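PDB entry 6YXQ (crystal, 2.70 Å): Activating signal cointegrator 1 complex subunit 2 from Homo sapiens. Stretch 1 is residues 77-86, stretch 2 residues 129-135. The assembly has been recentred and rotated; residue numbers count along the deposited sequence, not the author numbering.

Stretch 1, residues 77-86: PHDKFWCQVI
Stretch 2 129-135: LTFLRMS

Helices that cross steeply have little length in common, so a few side chains near the crossing can carry most of the contact, and this pair from a human signal cointegrator subunit is a clear example. P77 occupies the N-cap position, right before a helix that runs from H78 through I86 and beyond; residues 129-135 lie in a second helix that begins earlier. Their N-to-C directions differ by 101°, and the axes approach to 11.5 Å. Register is set by W82 CA, 8.0 Å from M134 CA, and H78 CA, 9.1 Å from R133 CA.

No direct hydrogen bond joins the stretches; the central element is an arginine laid on an aromatic ring. R133 points toward the first helix and is extended, with chi1 -155°, chi2 168° and chi3 -174°, all t, and chi4 -169°, so that its guanidinium reaches F81. F81, also directed toward its partner, takes chi1 161° (t) and chi2 81°. The two planes are 15° apart, with centres separated by 4.2 Å. R133 CD lies over the ring face, 3.5 Å from the F81 ring centroid, while R133 CZ sits off-centre. Arginine suits this place because its methylene and flat cation can both pack on an aromatic face while its nitrogens bond to groups outside the two stretches. Beyond F81, R133 NH2 comes within 3.4 Å of P77 C.

Selenomethionine M134 (m, t, m; chi3 -81°) supplies a flexible apolar chain: its CG is 3.8 Å from F81 CZ and its SE 4.2 Å from V85 CB. T130 CG2 meets the F81 ring edge, 4.3 Å from CE1. W82 starts sideways, but chi1 -89° and chi2 108° bring CH2 within 3.4 Å of M134 O. One water accepts from W82 NE1 and lies 3.1 Å from R133 O, linking the indole to the opposing backbone. Together the stretches bury 369 Å².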

# COMPACT_ATOMS: atom_id res chain seq x y z
N PRO B 77 0.83 -19.83 -10.56
CA PRO B 77 -0.54 -20.27 -10.82
C PRO B 77 -1.41 -20.16 -9.58
O PRO B 77 -0.93 -19.92 -8.47
CB PRO B 77 -0.38 -21.73 -11.26
CG PRO B 77 1.10 -21.96 -11.40
CD PRO B 77 1.78 -20.95 -10.54
N HIS B 78 -2.71 -20.35 -9.79
CA HIS B 78 -3.66 -20.18 -8.69
C HIS B 78 -3.34 -21.10 -7.53
O HIS B 78 -3.33 -20.66 -6.37
CB HIS B 78 -5.09 -20.41 -9.19
CG HIS B 78 -6.14 -20.20 -8.15
ND1 HIS B 78 -6.51 -21.17 -7.25
CD2 HIS B 78 -6.90 -19.11 -7.86
CE1 HIS B 78 -7.45 -20.70 -6.46
NE2 HIS B 78 -7.71 -19.45 -6.81
N ASP B 79 -3.04 -22.37 -7.81
CA ASP B 79 -2.80 -23.32 -6.73
C ASP B 79 -1.52 -22.98 -5.98
O ASP B 79 -1.50 -22.95 -4.74
CB ASP B 79 -2.76 -24.75 -7.27
CG ASP B 79 -1.93 -24.88 -8.53
OD1 ASP B 79 -2.21 -24.16 -9.51
OD2 ASP B 79 -0.99 -25.71 -8.54
N LYS B 80 -0.43 -22.71 -6.71
CA LYS B 80 0.85 -22.48 -6.06
C LYS B 80 0.96 -21.09 -5.45
O LYS B 80 1.64 -20.92 -4.42
CB LYS B 80 1.99 -22.74 -7.05
CG LYS B 80 1.86 -24.08 -7.78
CD LYS B 80 2.83 -24.23 -8.95
CE LYS B 80 2.17 -24.90 -10.17
NZ LYS B 80 1.74 -26.31 -9.99
N PHE B 81 0.29 -20.09 -6.03
CA PHE B 81 0.27 -18.76 -5.43
C PHE B 81 -0.42 -18.79 -4.07
O PHE B 81 0.06 -18.19 -3.10
CB PHE B 81 -0.44 -17.76 -6.35
CG PHE B 81 -0.91 -16.51 -5.66
CD1 PHE B 81 -0.03 -15.47 -5.40
CD2 PHE B 81 -2.23 -16.37 -5.27
CE1 PHE B 81 -0.46 -14.31 -4.76
CE2 PHE B 81 -2.67 -15.22 -4.62
CZ PHE B 81 -1.78 -14.19 -4.38
N TRP B 82 -1.56 -19.48 -4.00
CA TRP B 82 -2.28 -19.55 -2.73
C TRP B 82 -1.51 -20.35 -1.70
O TRP B 82 -1.49 -19.99 -0.51
CB TRP B 82 -3.68 -20.12 -2.97
CG TRP B 82 -4.69 -19.07 -3.30
CD1 TRP B 82 -5.27 -18.84 -4.52
CD2 TRP B 82 -5.23 -18.09 -2.41
NE1 TRP B 82 -6.15 -17.79 -4.43
CE2 TRP B 82 -6.14 -17.31 -3.14
CE3 TRP B 82 -5.04 -17.81 -1.05
CZ2 TRP B 82 -6.85 -16.26 -2.57
CZ3 TRP B 82 -5.75 -16.76 -0.48
CH2 TRP B 82 -6.64 -16.00 -1.24
N CYS B 83 -0.87 -21.44 -2.12
CA CYS B 83 0.03 -22.17 -1.22
C CYS B 83 1.08 -21.23 -0.64
O CYS B 83 1.31 -21.21 0.57
CB CYS B 83 0.70 -23.32 -1.96
SG CYS B 83 -0.35 -24.74 -2.29
N GLN B 84 1.73 -20.45 -1.51
CA GLN B 84 2.77 -19.55 -1.06
C GLN B 84 2.23 -18.55 -0.04
O GLN B 84 2.79 -18.38 1.04
CB GLN B 84 3.40 -18.84 -2.25
CG GLN B 84 4.72 -18.14 -1.95
CD GLN B 84 5.87 -19.11 -1.74
OE1 GLN B 84 5.79 -20.27 -2.13
NE2 GLN B 84 6.94 -18.63 -1.13
N VAL B 85 1.10 -17.90 -0.37
CA VAL B 85 0.58 -16.84 0.51
C VAL B 85 0.13 -17.41 1.84
O VAL B 85 0.24 -16.75 2.89
CB VAL B 85 -0.55 -16.05 -0.18
CG1 VAL B 85 -0.11 -15.55 -1.54
CG2 VAL B 85 -1.82 -16.85 -0.27
N ILE B 86 -0.39 -18.64 1.85
CA ILE B 86 -0.88 -19.19 3.10
C ILE B 86 0.28 -19.65 3.97
O ILE B 86 0.27 -19.44 5.19
CB ILE B 86 -1.88 -20.32 2.81
CG1 ILE B 86 -3.15 -19.75 2.18
CG2 ILE B 86 -2.21 -21.09 4.08
CD1 ILE B 86 -4.20 -20.78 1.88
N LEU B 129 -2.01 -5.47 -6.95
CA LEU B 129 -2.49 -6.65 -7.68
C LEU B 129 -2.46 -7.90 -6.82
O LEU B 129 -3.36 -8.74 -6.90
CB LEU B 129 -1.67 -6.85 -8.96
CG LEU B 129 -1.73 -5.69 -9.95
CD1 LEU B 129 -0.43 -5.58 -10.70
CD2 LEU B 129 -2.90 -5.84 -10.90
N THR B 130 -1.43 -8.04 -5.97
CA THR B 130 -1.39 -9.15 -5.03
C THR B 130 -2.60 -9.13 -4.10
O THR B 130 -3.26 -10.16 -3.87
CB THR B 130 -0.10 -9.09 -4.22
OG1 THR B 130 1.02 -9.01 -5.11
CG2 THR B 130 0.04 -10.31 -3.33
N PHE B 131 -2.92 -7.96 -3.55
CA PHE B 131 -4.06 -7.91 -2.65
C PHE B 131 -5.37 -8.16 -3.39
O PHE B 131 -6.29 -8.75 -2.82
CB PHE B 131 -4.07 -6.58 -1.89
CG PHE B 131 -3.22 -6.63 -0.66
CD1 PHE B 131 -3.67 -7.27 0.48
CD2 PHE B 131 -1.94 -6.09 -0.66
CE1 PHE B 131 -2.87 -7.34 1.62
CE2 PHE B 131 -1.13 -6.17 0.47
CZ PHE B 131 -1.60 -6.79 1.61
N LEU B 132 -5.46 -7.75 -4.65
CA LEU B 132 -6.62 -8.12 -5.46
C LEU B 132 -6.74 -9.63 -5.59
O LEU B 132 -7.84 -10.20 -5.44
CB LEU B 132 -6.51 -7.49 -6.85
CG LEU B 132 -7.81 -7.12 -7.55
CD1 LEU B 132 -7.47 -6.36 -8.80
CD2 LEU B 132 -8.68 -8.32 -7.89
N ARG B 133 -5.63 -10.30 -5.91
CA ARG B 133 -5.68 -11.75 -6.05
C ARG B 133 -6.18 -12.41 -4.78
O ARG B 133 -7.00 -13.33 -4.84
CB ARG B 133 -4.30 -12.29 -6.43
CG ARG B 133 -4.39 -13.61 -7.17
CD ARG B 133 -3.08 -14.01 -7.80
NE ARG B 133 -3.25 -15.21 -8.60
CZ ARG B 133 -2.25 -15.92 -9.11
NH1 ARG B 133 -1.00 -15.55 -8.89
NH2 ARG B 133 -2.51 -17.00 -9.83
N MSE B 134 -5.71 -11.94 -3.63
CA MSE B 134 -6.12 -12.57 -2.38
C MSE B 134 -7.54 -12.20 -1.95
O MSE B 134 -8.20 -12.96 -1.24
CB MSE B 134 -5.15 -12.23 -1.27
CG MSE B 134 -3.74 -12.71 -1.53
SE MSE B 134 -2.63 -12.43 0.05
CE MSE B 134 -2.21 -10.56 -0.15
N SER B 135 -8.01 -11.03 -2.37
CA SER B 135 -9.38 -10.65 -2.09
C SER B 135 -10.37 -11.43 -2.95
O SER B 135 -11.51 -11.64 -2.54
CB SER B 135 -9.57 -9.15 -2.30
OG SER B 135 -9.31 -8.82 -3.66
O HOH W 1 -7.36 -15.92 -6.58